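PDB 6MPR: malonate decarboxylase subunit alpha from Acinetobacter baumannii ATCC 17978, which probably acts as the acyl-carrier-protein transferase of malonate decarboxylase, exchanging acetate for malonate on the carrier-protein thiol before decarboxylation. Local coordinates for residues A[434-438]-A[500-504]; A[479-483]-A[522-527]; A[31-37]-A[50-55]; A[193-199]-A[219-225]; A[281-286]-A[311-315]. Numbering follows the deposited sequence.

Interaction 1: residues A[434-438]-A[500-504]; sequences VETFQ and VAGVT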
# COMPACT_ATOMS: atom_id res chain seq x y z
N VAL A 434 -12.23 -7.50 -22.37
CA VAL A 434 -11.74 -6.83 -23.56
C VAL A 434 -12.46 -7.43 -24.78
O VAL A 434 -12.65 -8.65 -24.85
CB VAL A 434 -10.20 -7.00 -23.57
CG1 VAL A 434 -9.73 -8.03 -24.55
CG2 VAL A 434 -9.48 -5.63 -23.68
N GLU A 435 -12.86 -6.58 -25.73
CA GLU A 435 -13.36 -7.10 -26.99
C GLU A 435 -12.19 -7.56 -27.85
O GLU A 435 -11.04 -7.14 -27.67
CB GLU A 435 -14.21 -6.07 -27.74
CG GLU A 435 -15.41 -5.55 -26.97
CD GLU A 435 -16.03 -4.31 -27.61
OE1 GLU A 435 -16.46 -4.39 -28.78
OE2 GLU A 435 -16.08 -3.26 -26.93
N THR A 436 -12.47 -8.47 -28.78
CA THR A 436 -11.38 -9.07 -29.54
C THR A 436 -10.74 -8.08 -30.50
O THR A 436 -9.55 -8.21 -30.83
CB THR A 436 -11.86 -10.32 -30.28
OG1 THR A 436 -12.96 -10.01 -31.16
CG2 THR A 436 -12.31 -11.36 -29.25
N PHE A 437 -11.47 -7.06 -30.94
CA PHE A 437 -10.90 -5.98 -31.73
C PHE A 437 -11.19 -4.65 -31.07
O PHE A 437 -12.26 -4.45 -30.48
CB PHE A 437 -11.42 -5.98 -33.17
CG PHE A 437 -10.82 -7.06 -34.01
CD1 PHE A 437 -11.29 -8.37 -33.91
CD2 PHE A 437 -9.79 -6.79 -34.89
CE1 PHE A 437 -10.75 -9.37 -34.69
CE2 PHE A 437 -9.24 -7.78 -35.66
CZ PHE A 437 -9.71 -9.07 -35.57
N GLN A 438 -10.22 -3.74 -31.17
CA GLN A 438 -10.29 -2.44 -30.55
C GLN A 438 -11.06 -1.46 -31.42
O GLN A 438 -11.40 -1.73 -32.58
CB GLN A 438 -8.88 -1.90 -30.28
CG GLN A 438 -8.20 -2.57 -29.11
CD GLN A 438 -8.98 -2.40 -27.82
OE1 GLN A 438 -9.48 -1.31 -27.53
NE2 GLN A 438 -9.11 -3.48 -27.06
N VAL A 500 -11.34 -17.82 -26.87
CA VAL A 500 -12.18 -16.64 -26.73
C VAL A 500 -11.61 -15.44 -27.49
O VAL A 500 -12.03 -14.32 -27.27
CB VAL A 500 -12.43 -16.29 -25.25
CG1 VAL A 500 -13.04 -17.47 -24.52
CG2 VAL A 500 -11.14 -15.84 -24.56
N ALA A 501 -10.69 -15.67 -28.42
CA ALA A 501 -10.04 -14.57 -29.11
C ALA A 501 -10.63 -14.25 -30.48
O ALA A 501 -10.06 -13.44 -31.21
CB ALA A 501 -8.54 -14.84 -29.22
N GLY A 502 -11.76 -14.85 -30.84
CA GLY A 502 -12.44 -14.46 -32.07
C GLY A 502 -11.61 -14.74 -33.31
O GLY A 502 -10.96 -15.78 -33.43
N VAL A 503 -11.63 -13.81 -34.26
CA VAL A 503 -10.91 -13.99 -35.52
C VAL A 503 -9.62 -13.16 -35.57
O VAL A 503 -9.10 -12.90 -36.66
CB VAL A 503 -11.79 -13.72 -36.75
CG1 VAL A 503 -12.97 -14.70 -36.79
CG2 VAL A 503 -12.29 -12.29 -36.77
N THR A 504 -9.10 -12.75 -34.41
CA THR A 504 -7.71 -12.30 -34.35
C THR A 504 -6.78 -13.44 -34.77
O THR A 504 -7.21 -14.57 -34.96
CB THR A 504 -7.34 -11.85 -32.93
OG1 THR A 504 -7.40 -12.98 -32.05
CG2 THR A 504 -8.28 -10.77 -32.44
O HOH W 1 -13.39 -11.40 -33.60
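A type II' beta turn, Ala501 to Thr504, packs here against the loop that follows strand 429-433. The turn joins helix 490-499 to helix 505-508, so two connections of the second, mixed-sheet part of the chain meet. Val434 is still tied to strand 474-477 by backbone hydrogen bonding to Leu476. Glu435 has its CA-to-CB bond away from the turn, and its side chain lies on helix 244-261. Thr436 makes the central contact. Its CG2 sits 3.6 Å from Val500 O and 3.6 Å from Ala501 C. Its OG1 hydrogen-bonds to Glu478 and, at 2.8 Å, accepts a hydrogen bond from water 1. That water in turn accepts from Val503 N at 3.1 Å, which makes it a bridge between the two loops. Thr436 O is also 3.3 Å from Thr504 CG2. Gly502 is the second residue of the turn, and its positive phi suits glycine. An ideal CB there would crowd Thr436 OG1. Phe437 starts sideways, but its ring comes nearer. Its CE1 is 3.9 Å from Val503 CG2 and 3.6 Å from Thr504 CG2. The turn is closed mainly by a side chain: Thr504, the N-cap of helix 505-508, donates from OG1 to Ala501 O at 2.8 Å, whereas the Thr504 N to Ala501 O bond is weak at 3.4 Å.

Interaction 2: residues A[479-483]-A[522-527]; sequences EGIAY and GLVVFP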
# COMPACT_ATOMS: atom_id res chain seq x y z
N GLU A 479 -16.66 -13.26 -26.84
CA GLU A 479 -16.78 -14.69 -27.14
C GLU A 479 -17.03 -15.55 -25.91
O GLU A 479 -17.61 -16.63 -26.04
CB GLU A 479 -15.51 -15.17 -27.84
CG GLU A 479 -15.30 -14.55 -29.20
CD GLU A 479 -16.17 -15.22 -30.24
OE1 GLU A 479 -15.73 -16.27 -30.77
OE2 GLU A 479 -17.28 -14.71 -30.51
N GLY A 480 -16.63 -15.12 -24.72
CA GLY A 480 -16.81 -15.94 -23.54
C GLY A 480 -15.71 -15.67 -22.52
O GLY A 480 -15.00 -14.68 -22.62
N ILE A 481 -15.60 -16.56 -21.54
CA ILE A 481 -14.64 -16.43 -20.45
C ILE A 481 -13.67 -17.59 -20.52
O ILE A 481 -14.08 -18.75 -20.62
CB ILE A 481 -15.31 -16.39 -19.07
CG1 ILE A 481 -16.35 -15.27 -18.98
CG2 ILE A 481 -14.27 -16.22 -17.96
CD1 ILE A 481 -17.21 -15.37 -17.73
N ALA A 482 -12.37 -17.30 -20.43
CA ALA A 482 -11.36 -18.31 -20.18
C ALA A 482 -10.98 -18.23 -18.71
O ALA A 482 -10.55 -17.17 -18.23
CB ALA A 482 -10.13 -18.09 -21.08
N TYR A 483 -11.18 -19.33 -17.98
CA TYR A 483 -10.85 -19.37 -16.55
C TYR A 483 -9.37 -19.72 -16.38
O TYR A 483 -9.01 -20.82 -15.95
CB TYR A 483 -11.75 -20.34 -15.80
CG TYR A 483 -13.20 -19.93 -15.73
CD1 TYR A 483 -13.61 -18.87 -14.92
CD2 TYR A 483 -14.17 -20.60 -16.47
CE1 TYR A 483 -14.94 -18.49 -14.86
CE2 TYR A 483 -15.51 -20.23 -16.41
CZ TYR A 483 -15.88 -19.17 -15.60
OH TYR A 483 -17.21 -18.80 -15.55
N GLY A 522 -15.32 -27.12 -18.39
CA GLY A 522 -15.61 -25.90 -17.66
C GLY A 522 -14.51 -24.87 -17.64
O GLY A 522 -14.63 -23.87 -16.93
N LEU A 523 -13.45 -25.06 -18.44
CA LEU A 523 -12.33 -24.11 -18.48
C LEU A 523 -12.61 -22.90 -19.37
O LEU A 523 -11.99 -21.84 -19.18
CB LEU A 523 -11.07 -24.83 -18.96
CG LEU A 523 -10.52 -25.92 -18.05
CD1 LEU A 523 -9.41 -26.67 -18.78
CD2 LEU A 523 -9.99 -25.29 -16.79
N VAL A 524 -13.51 -23.05 -20.33
CA VAL A 524 -14.00 -21.96 -21.17
C VAL A 524 -15.52 -22.01 -21.13
O VAL A 524 -16.10 -23.10 -21.18
CB VAL A 524 -13.49 -22.09 -22.62
CG1 VAL A 524 -14.19 -21.11 -23.54
CG2 VAL A 524 -11.97 -21.89 -22.66
N VAL A 525 -16.16 -20.85 -21.04
CA VAL A 525 -17.61 -20.76 -21.16
C VAL A 525 -17.95 -19.76 -22.27
O VAL A 525 -17.45 -18.63 -22.28
CB VAL A 525 -18.29 -20.36 -19.84
CG1 VAL A 525 -18.21 -21.49 -18.84
CG2 VAL A 525 -17.70 -19.09 -19.27
N PHE A 526 -18.78 -20.20 -23.20
CA PHE A 526 -19.47 -19.35 -24.16
C PHE A 526 -20.76 -18.84 -23.53
O PHE A 526 -21.20 -19.37 -22.50
CB PHE A 526 -19.78 -20.15 -25.43
CG PHE A 526 -18.57 -20.45 -26.29
CD1 PHE A 526 -17.31 -19.97 -25.96
CD2 PHE A 526 -18.71 -21.19 -27.47
CE1 PHE A 526 -16.20 -20.25 -26.76
CE2 PHE A 526 -17.62 -21.46 -28.28
CZ PHE A 526 -16.36 -20.99 -27.93
N PRO A 527 -21.39 -17.81 -24.09
CA PRO A 527 -22.66 -17.33 -23.51
C PRO A 527 -23.67 -18.44 -23.25
O PRO A 527 -24.32 -18.45 -22.20
CB PRO A 527 -23.16 -16.32 -24.55
CG PRO A 527 -21.90 -15.80 -25.17
CD PRO A 527 -20.95 -16.95 -25.21
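Tyr483 takes the m rotamer, and its ring lies against the 522-527 segment. Its CD2 is 3.3 Å from Gly522 O and its CE2 is 3.8 Å from Val525 CG2. The hydroxyl bonds to Gly256 O, and the ring meets Lys260 in a cation-pi contact. Ile481, with chi1 m and chi2 t, lies on the same sheet face as Val525, also m, and Ile481 CB is 3.6 Å from Val525 CG2. Ala482 and Val524, the latter in t, share the face covered by helix 490-499. These residues form a short antiparallel ladder at the edge of the mixed sheet, where strand 524-525 is the outermost strand of this chain. Ile481 and Val525 are the hydrogen-bonded pair: Ile481 N to Val525 O is 2.9 Å, and Val525 N to Ile481 O is 3.0 Å. Tyr483 N adds a bond to Leu523 O at 2.9 Å. A side chain on Gly480 would clash with Val525 O, which lies 3.0 Å from Gly480 CA. Phe526, m at chi1, puts CD1 3.4 Å from Glu479 O.

Interaction 3: residues A[31-37]-A[50-55]; sequences LEMANQY and KVLETL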
# COMPACT_ATOMS: atom_id res chain seq x y z
N LEU A 31 13.32 30.37 2.13
CA LEU A 31 12.16 31.01 2.74
C LEU A 31 12.47 32.46 3.08
O LEU A 31 11.63 33.35 2.86
CB LEU A 31 11.71 30.25 3.98
CG LEU A 31 10.58 29.21 3.84
CD1 LEU A 31 10.74 28.41 2.56
CD2 LEU A 31 10.61 28.29 5.05
N GLU A 32 13.65 32.73 3.63
CA GLU A 32 14.00 34.09 4.02
C GLU A 32 14.02 35.01 2.81
O GLU A 32 13.51 36.14 2.88
CB GLU A 32 15.36 34.08 4.72
CG GLU A 32 15.61 35.22 5.65
CD GLU A 32 16.66 34.85 6.66
OE1 GLU A 32 17.79 34.49 6.24
OE2 GLU A 32 16.35 34.86 7.87
N MET A 33 14.57 34.54 1.69
CA MET A 33 14.62 35.35 0.48
C MET A 33 13.23 35.52 -0.12
O MET A 33 12.88 36.62 -0.58
CB MET A 33 15.57 34.72 -0.53
CG MET A 33 17.04 35.07 -0.31
SD MET A 33 18.11 34.30 -1.53
CE MET A 33 17.11 34.48 -3.01
N ALA A 34 12.43 34.46 -0.13
CA ALA A 34 11.10 34.54 -0.73
C ALA A 34 10.15 35.41 0.09
O ALA A 34 9.23 36.01 -0.48
CB ALA A 34 10.49 33.14 -0.89
N ASN A 35 10.35 35.47 1.40
CA ASN A 35 9.40 36.15 2.28
C ASN A 35 9.30 37.64 2.00
O ASN A 35 8.30 38.27 2.35
CB ASN A 35 9.77 35.93 3.75
CG ASN A 35 9.36 34.56 4.26
OD1 ASN A 35 8.50 33.88 3.67
ND2 ASN A 35 9.96 34.15 5.37
N GLN A 36 10.32 38.23 1.38
CA GLN A 36 10.22 39.64 1.01
C GLN A 36 9.11 39.88 -0.01
O GLN A 36 8.66 41.03 -0.15
CB GLN A 36 11.55 40.14 0.45
CG GLN A 36 11.81 39.69 -0.97
CD GLN A 36 13.17 40.13 -1.48
OE1 GLN A 36 13.39 41.32 -1.72
NE2 GLN A 36 14.08 39.18 -1.65
N TYR A 37 8.67 38.84 -0.73
CA TYR A 37 7.63 38.98 -1.74
C TYR A 37 6.26 38.54 -1.25
O TYR A 37 5.27 38.78 -1.95
CB TYR A 37 7.97 38.18 -2.99
CG TYR A 37 9.32 38.52 -3.58
CD1 TYR A 37 9.54 39.75 -4.17
CD2 TYR A 37 10.36 37.60 -3.56
CE1 TYR A 37 10.76 40.08 -4.70
CE2 TYR A 37 11.60 37.92 -4.09
CZ TYR A 37 11.79 39.16 -4.66
OH TYR A 37 13.01 39.50 -5.21
N LYS A 50 8.28 34.84 -9.89
CA LYS A 50 9.48 35.24 -9.17
C LYS A 50 9.66 34.38 -7.93
O LYS A 50 10.79 34.00 -7.59
CB LYS A 50 9.40 36.72 -8.78
CG LYS A 50 10.63 37.23 -8.04
CD LYS A 50 11.81 37.42 -8.99
CE LYS A 50 13.01 38.02 -8.28
NZ LYS A 50 14.14 38.24 -9.22
N VAL A 51 8.57 34.03 -7.25
CA VAL A 51 8.71 33.23 -6.04
C VAL A 51 9.12 31.80 -6.38
O VAL A 51 9.94 31.20 -5.68
CB VAL A 51 7.40 33.28 -5.21
CG1 VAL A 51 7.47 32.27 -4.08
CG2 VAL A 51 7.18 34.69 -4.66
N LEU A 52 8.57 31.22 -7.47
CA LEU A 52 9.04 29.90 -7.92
C LEU A 52 10.53 29.91 -8.22
O LEU A 52 11.25 28.96 -7.86
CB LEU A 52 8.26 29.44 -9.16
CG LEU A 52 6.78 29.08 -8.96
CD1 LEU A 52 6.11 28.72 -10.28
CD2 LEU A 52 6.61 27.92 -7.97
N GLU A 53 11.02 30.95 -8.91
CA GLU A 53 12.44 31.09 -9.21
C GLU A 53 13.30 31.30 -7.96
O GLU A 53 14.53 31.21 -8.06
CB GLU A 53 12.64 32.26 -10.17
CG GLU A 53 12.13 31.99 -11.57
CD GLU A 53 12.16 33.23 -12.45
OE1 GLU A 53 11.93 33.07 -13.67
OE2 GLU A 53 12.44 34.34 -11.93
N THR A 54 12.69 31.62 -6.83
CA THR A 54 13.39 31.82 -5.57
C THR A 54 13.40 30.56 -4.73
O THR A 54 14.41 30.25 -4.08
CB THR A 54 12.72 32.96 -4.78
OG1 THR A 54 12.64 34.12 -5.59
CG2 THR A 54 13.50 33.27 -3.50
N LEU A 55 12.30 29.81 -4.72
CA LEU A 55 12.15 28.65 -3.86
C LEU A 55 12.66 27.36 -4.49
O LEU A 55 13.01 26.42 -3.77
CB LEU A 55 10.67 28.46 -3.49
CG LEU A 55 10.10 29.59 -2.64
CD1 LEU A 55 8.63 29.37 -2.43
CD2 LEU A 55 10.82 29.66 -1.30
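Lys50 opens the row of contacts on helix 48-55, with chi1 t and chi2 p. Lys50 CG lies over one face of the Tyr37 ring, 4.2 Å from its centroid and 18° off the normal, a CH-pi contact. Further out, Lys50 CE is 3.4 Å from Tyr37 OH. Val51 follows: its CG2 is 3.9 Å from Tyr37 CB, and its CG1 is 4.5 Å from Ala34 CB. The Val51 and Ala34 CA atoms are 6.0 Å apart, the nearest pair, and the small alanine allows this approach. Leu52 and Glu53 face elsewhere, Leu52 onto Ile196 of the sheet. One turn after Lys50, Thr54 returns to the interface. Its OG1 donates to Lys50 O at 2.7 Å. Its CG2 meets Ala34 N at 3.7 Å and Met33 CE at 3.8 Å. Leu55 completes the row, with CD2 3.5 Å from Ala34 CB and 4.1 Å from Leu31 CD1. The contact joins the end of helix 22-34 to the helix between parallel strands 42-43 and 61-64, on one side of the sheet. Gln36 NE2 donates to Met33 O, while Asn35 turns to Tyr221. The link between the two segments is therefore apolar packing plus the CH-pi contact.

Interaction 4: residues A[193-199]-A[219-225]; sequences GIVIVQV and VDYVVVA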
# COMPACT_ATOMS: atom_id res chain seq x y z
N GLY A 193 11.58 19.82 2.72
CA GLY A 193 11.16 20.21 1.40
C GLY A 193 10.30 21.46 1.49
O GLY A 193 9.98 21.95 2.57
N ILE A 194 9.94 22.01 0.33
CA ILE A 194 9.13 23.23 0.27
C ILE A 194 7.79 22.91 -0.40
O ILE A 194 7.76 22.38 -1.52
CB ILE A 194 9.88 24.36 -0.45
CG1 ILE A 194 11.17 24.67 0.34
CG2 ILE A 194 8.98 25.58 -0.60
CD1 ILE A 194 11.98 25.78 -0.22
N VAL A 195 6.70 23.21 0.30
CA VAL A 195 5.35 22.83 -0.12
C VAL A 195 4.61 24.12 -0.46
O VAL A 195 4.46 25.01 0.39
CB VAL A 195 4.62 22.03 0.97
CG1 VAL A 195 3.15 21.73 0.62
CG2 VAL A 195 5.38 20.70 1.26
N ILE A 196 4.16 24.24 -1.71
CA ILE A 196 3.38 25.38 -2.18
C ILE A 196 2.04 24.86 -2.66
O ILE A 196 2.00 23.97 -3.51
CB ILE A 196 4.10 26.14 -3.31
CG1 ILE A 196 5.49 26.60 -2.85
CG2 ILE A 196 3.24 27.32 -3.78
CD1 ILE A 196 6.42 26.85 -3.98
N VAL A 197 0.96 25.43 -2.15
CA VAL A 197 -0.40 24.99 -2.50
C VAL A 197 -1.14 26.16 -3.15
O VAL A 197 -1.36 27.20 -2.52
CB VAL A 197 -1.16 24.47 -1.27
CG1 VAL A 197 -2.49 23.84 -1.69
CG2 VAL A 197 -0.31 23.45 -0.51
N GLN A 198 -1.57 25.97 -4.39
CA GLN A 198 -2.52 26.92 -4.97
C GLN A 198 -3.93 26.60 -4.46
O GLN A 198 -4.31 25.43 -4.33
CB GLN A 198 -2.47 26.88 -6.50
CG GLN A 198 -2.93 25.55 -7.12
CD GLN A 198 -3.31 25.71 -8.57
OE1 GLN A 198 -2.45 25.67 -9.45
NE2 GLN A 198 -4.60 25.90 -8.83
N VAL A 199 -4.70 27.65 -4.15
CA VAL A 199 -6.08 27.46 -3.70
C VAL A 199 -7.03 28.32 -4.52
O VAL A 199 -6.66 29.38 -5.03
CB VAL A 199 -6.27 27.75 -2.19
CG1 VAL A 199 -5.50 26.73 -1.36
CG2 VAL A 199 -5.86 29.19 -1.84
N VAL A 219 2.65 23.06 5.27
CA VAL A 219 2.59 23.94 4.11
C VAL A 219 3.54 25.11 4.33
O VAL A 219 3.53 25.73 5.40
CB VAL A 219 1.14 24.43 3.88
CG1 VAL A 219 1.08 25.45 2.74
CG2 VAL A 219 0.20 23.24 3.62
N ASP A 220 4.34 25.44 3.32
CA ASP A 220 5.16 26.65 3.46
C ASP A 220 4.50 27.89 2.85
O ASP A 220 4.59 28.97 3.44
CB ASP A 220 6.54 26.40 2.85
CG ASP A 220 7.24 25.27 3.53
OD1 ASP A 220 7.57 25.42 4.73
OD2 ASP A 220 7.40 24.21 2.89
N TYR A 221 3.83 27.75 1.71
CA TYR A 221 3.18 28.90 1.09
C TYR A 221 1.88 28.49 0.42
O TYR A 221 1.73 27.36 -0.05
CB TYR A 221 4.06 29.55 0.03
CG TYR A 221 5.33 30.15 0.57
CD1 TYR A 221 5.35 31.42 1.14
CD2 TYR A 221 6.51 29.43 0.49
CE1 TYR A 221 6.55 31.96 1.63
CE2 TYR A 221 7.69 29.95 0.98
CZ TYR A 221 7.71 31.21 1.55
OH TYR A 221 8.91 31.70 2.01
N VAL A 222 0.95 29.44 0.36
CA VAL A 222 -0.26 29.29 -0.44
C VAL A 222 -0.32 30.45 -1.43
O VAL A 222 0.27 31.51 -1.21
CB VAL A 222 -1.55 29.22 0.41
CG1 VAL A 222 -1.49 28.07 1.41
CG2 VAL A 222 -1.81 30.55 1.12
N VAL A 223 -1.03 30.23 -2.53
CA VAL A 223 -1.27 31.27 -3.53
C VAL A 223 -2.67 31.08 -4.08
O VAL A 223 -3.08 29.95 -4.35
CB VAL A 223 -0.21 31.23 -4.66
CG1 VAL A 223 -0.29 29.91 -5.46
CG2 VAL A 223 -0.38 32.42 -5.60
N VAL A 224 -3.42 32.17 -4.21
CA VAL A 224 -4.74 32.12 -4.84
C VAL A 224 -4.53 31.98 -6.35
O VAL A 224 -3.86 32.80 -6.97
CB VAL A 224 -5.56 33.36 -4.50
CG1 VAL A 224 -6.92 33.33 -5.21
CG2 VAL A 224 -5.76 33.47 -3.01
N ALA A 225 -5.11 30.93 -6.93
CA ALA A 225 -4.91 30.69 -8.36
C ALA A 225 -5.62 31.76 -9.18
O ALA A 225 -6.59 32.38 -8.73
CB ALA A 225 -5.44 29.31 -8.74
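Tyr221 overlaps Ile196 on one sheet face, with Tyr221 CB 4.4 Å from Ile196 CG1. The Tyr221 hydroxyl bonds to Asn35. Gln198 and Val223 share this face, with Gln198 CB 3.9 Å from Val223 CG1; the Gln198 amide oxygen bonds to Leu75 N. The other face carries Val197 with Val222 and Val199 with Val224. The strands are parallel, 4.6 Å apart at the closest approach of their axes and 24° from aligned. Val197 N bonds to Tyr221 O at 3.0 Å, Val223 N to Val197 O at 3.0 Å, Val199 N to Val223 O at 2.8 Å and Ala225 N to Val199 O at 2.9 Å. At the start, Val195 O accepts from both Asp220 N at 3.0 Å and Tyr221 N at 3.1 Å. There Asp220 OD2 takes the place of a backbone carbonyl and accepts from Val195 N at 2.9 Å. Asp220 also forms salt bridges with Lys27 and with Arg342 of the second subunit, which brings the ladder to the dimer contact. Helices 22-34 and 48-55 pack on the Tyr221 face of the eight-stranded parallel sheet, consistent with the Rossmann-like alpha/beta fold of its family.

Interaction 5: residues A[281-286]-A[311-315]; sequences LPTYGE and ETGWV
A Schellman motif ends helix 307-311, and the tryptophan just after it, on the way to strand 317-319, packs on a distorted turn of helix 272-287. Residues 281-286 are helical, with a wider pi-type turn at 281-285. The helix is kinked at Pro282 (phi/psi -76/-5) and Thr283 (-115/-73), whose N atoms have no bond to the turn before. Glu286 N bonds weakly to Leu281 O at 3.0 Å. Thr312 is at -90/4, Gly313 at 91/12 and Trp314 at -76/-38; the positive phi of Gly313 turns the chain back. The closest CA atoms are those of Pro282 and Thr312, 6.7 Å apart. Most of the packing is made by Trp314, chi1 -72° and chi2 75°, which points toward the helix. Leu281 (m, t) places CB over one face of the indole, and its CD2 is 3.9 Å from Trp314 CZ3. The closest approach is Leu281 O to Trp314 CZ2, 3.1 Å. The ring edge meets the backbone, with Trp314 CH2 3.5 Å from Gly285 C and Trp314 CZ2 3.5 Å from Glu286 N. A CB on Gly285 would clash with CH2. Pro282 CB lies 3.6 Å from Thr312 OG1, which bonds to Pro308 O. The polar links run through water 2. It donates to Glu286 OE2 at 3.1 Å and weakly to Pro282 O at 3.4 Å. The same water accepts from Trp314 NE1 at 2.9 Å.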
# COMPACT_ATOMS: atom_id res chain seq x y z
N LEU A 281 -26.66 -4.53 -12.97
CA LEU A 281 -26.89 -5.13 -11.66
C LEU A 281 -28.34 -5.01 -11.21
O LEU A 281 -28.92 -6.03 -10.81
CB LEU A 281 -25.93 -4.52 -10.62
CG LEU A 281 -24.50 -5.04 -10.66
CD1 LEU A 281 -23.67 -4.21 -9.71
CD2 LEU A 281 -24.47 -6.52 -10.28
N PRO A 282 -28.99 -3.84 -11.27
CA PRO A 282 -30.36 -3.75 -10.75
C PRO A 282 -31.42 -4.38 -11.64
O PRO A 282 -32.59 -4.43 -11.24
CB PRO A 282 -30.60 -2.23 -10.62
CG PRO A 282 -29.22 -1.61 -10.71
CD PRO A 282 -28.47 -2.51 -11.62
N THR A 283 -31.05 -4.85 -12.83
CA THR A 283 -32.00 -5.50 -13.74
C THR A 283 -31.62 -6.97 -13.92
O THR A 283 -32.28 -7.85 -13.37
CB THR A 283 -32.04 -4.78 -15.09
OG1 THR A 283 -30.70 -4.68 -15.60
CG2 THR A 283 -32.62 -3.39 -14.94
N TYR A 284 -30.55 -7.25 -14.65
CA TYR A 284 -30.11 -8.63 -14.82
C TYR A 284 -29.68 -9.24 -13.49
O TYR A 284 -30.03 -10.38 -13.17
CB TYR A 284 -28.98 -8.69 -15.84
CG TYR A 284 -28.45 -10.07 -16.10
CD1 TYR A 284 -29.25 -11.05 -16.67
CD2 TYR A 284 -27.12 -10.39 -15.80
CE1 TYR A 284 -28.74 -12.32 -16.93
CE2 TYR A 284 -26.61 -11.66 -16.05
CZ TYR A 284 -27.43 -12.62 -16.61
OH TYR A 284 -26.92 -13.87 -16.86
N GLY A 285 -28.93 -8.48 -12.68
CA GLY A 285 -28.53 -8.99 -11.38
C GLY A 285 -29.72 -9.29 -10.50
O GLY A 285 -29.75 -10.30 -9.80
N GLU A 286 -30.73 -8.41 -10.53
CA GLU A 286 -31.95 -8.63 -9.75
C GLU A 286 -32.69 -9.88 -10.22
O GLU A 286 -33.22 -10.64 -9.40
CB GLU A 286 -32.85 -7.40 -9.85
CG GLU A 286 -34.24 -7.55 -9.24
CD GLU A 286 -34.20 -7.78 -7.75
OE1 GLU A 286 -35.18 -8.37 -7.24
OE2 GLU A 286 -33.22 -7.37 -7.09
N GLU A 311 -29.08 3.31 -5.61
CA GLU A 311 -30.46 3.62 -5.24
C GLU A 311 -31.27 2.36 -4.95
O GLU A 311 -32.22 2.41 -4.14
CB GLU A 311 -31.14 4.43 -6.34
CG GLU A 311 -30.54 5.82 -6.54
CD GLU A 311 -30.57 6.65 -5.26
OE1 GLU A 311 -31.67 6.95 -4.77
OE2 GLU A 311 -29.48 6.98 -4.74
N THR A 312 -30.96 1.25 -5.61
CA THR A 312 -31.71 0.02 -5.38
C THR A 312 -31.13 -0.85 -4.27
O THR A 312 -31.65 -1.95 -4.05
CB THR A 312 -31.81 -0.82 -6.66
OG1 THR A 312 -30.51 -0.99 -7.22
CG2 THR A 312 -32.72 -0.14 -7.69
N GLY A 313 -30.09 -0.39 -3.59
CA GLY A 313 -29.60 -1.07 -2.40
C GLY A 313 -28.52 -2.11 -2.62
O GLY A 313 -28.23 -2.87 -1.70
N TRP A 314 -27.91 -2.16 -3.81
CA TRP A 314 -26.82 -3.12 -4.03
C TRP A 314 -25.54 -2.67 -3.36
O TRP A 314 -24.79 -3.49 -2.83
CB TRP A 314 -26.54 -3.30 -5.52
CG TRP A 314 -27.58 -4.06 -6.24
CD1 TRP A 314 -28.82 -3.61 -6.59
CD2 TRP A 314 -27.48 -5.41 -6.71
NE1 TRP A 314 -29.50 -4.61 -7.25
CE2 TRP A 314 -28.70 -5.71 -7.34
CE3 TRP A 314 -26.47 -6.38 -6.67
CZ2 TRP A 314 -28.95 -6.97 -7.90
CZ3 TRP A 314 -26.72 -7.61 -7.23
CH2 TRP A 314 -27.95 -7.90 -7.84
N VAL A 315 -25.27 -1.37 -3.40
CA VAL A 315 -23.97 -0.82 -3.06
C VAL A 315 -24.00 -0.38 -1.60
O VAL A 315 -24.68 0.60 -1.25
CB VAL A 315 -23.60 0.36 -3.97
CG1 VAL A 315 -22.27 0.95 -3.53
CG2 VAL A 315 -23.55 -0.07 -5.43
O HOH W 2 -32.30 -4.54 -7.88

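In the fold
The five contacts fall into two groups, one around each of the two sheets of the chain. Interaction 4 is in the parallel sheet, and interaction 3 packs on it. Their centres are 12 Å apart, and they touch where Asn35 OD1 lies 2.8 Å from Tyr221 OH, a probable hydrogen bond. Interaction 2 is at the edge of the mixed sheet, with interaction 1 in loops beside it. Their centres are 13 Å apart and their segments alternate along the chain; Val500 CG1 packs 3.9 Å from Val524 CG1. Interaction 5 lies nearer this second group, with its nearest atoms about 8 Å from interaction 2. Between interactions 2 and 3 the centres are about 62 Å apart. Two alpha/beta halves are consistent with a CoA-transferase-like fold.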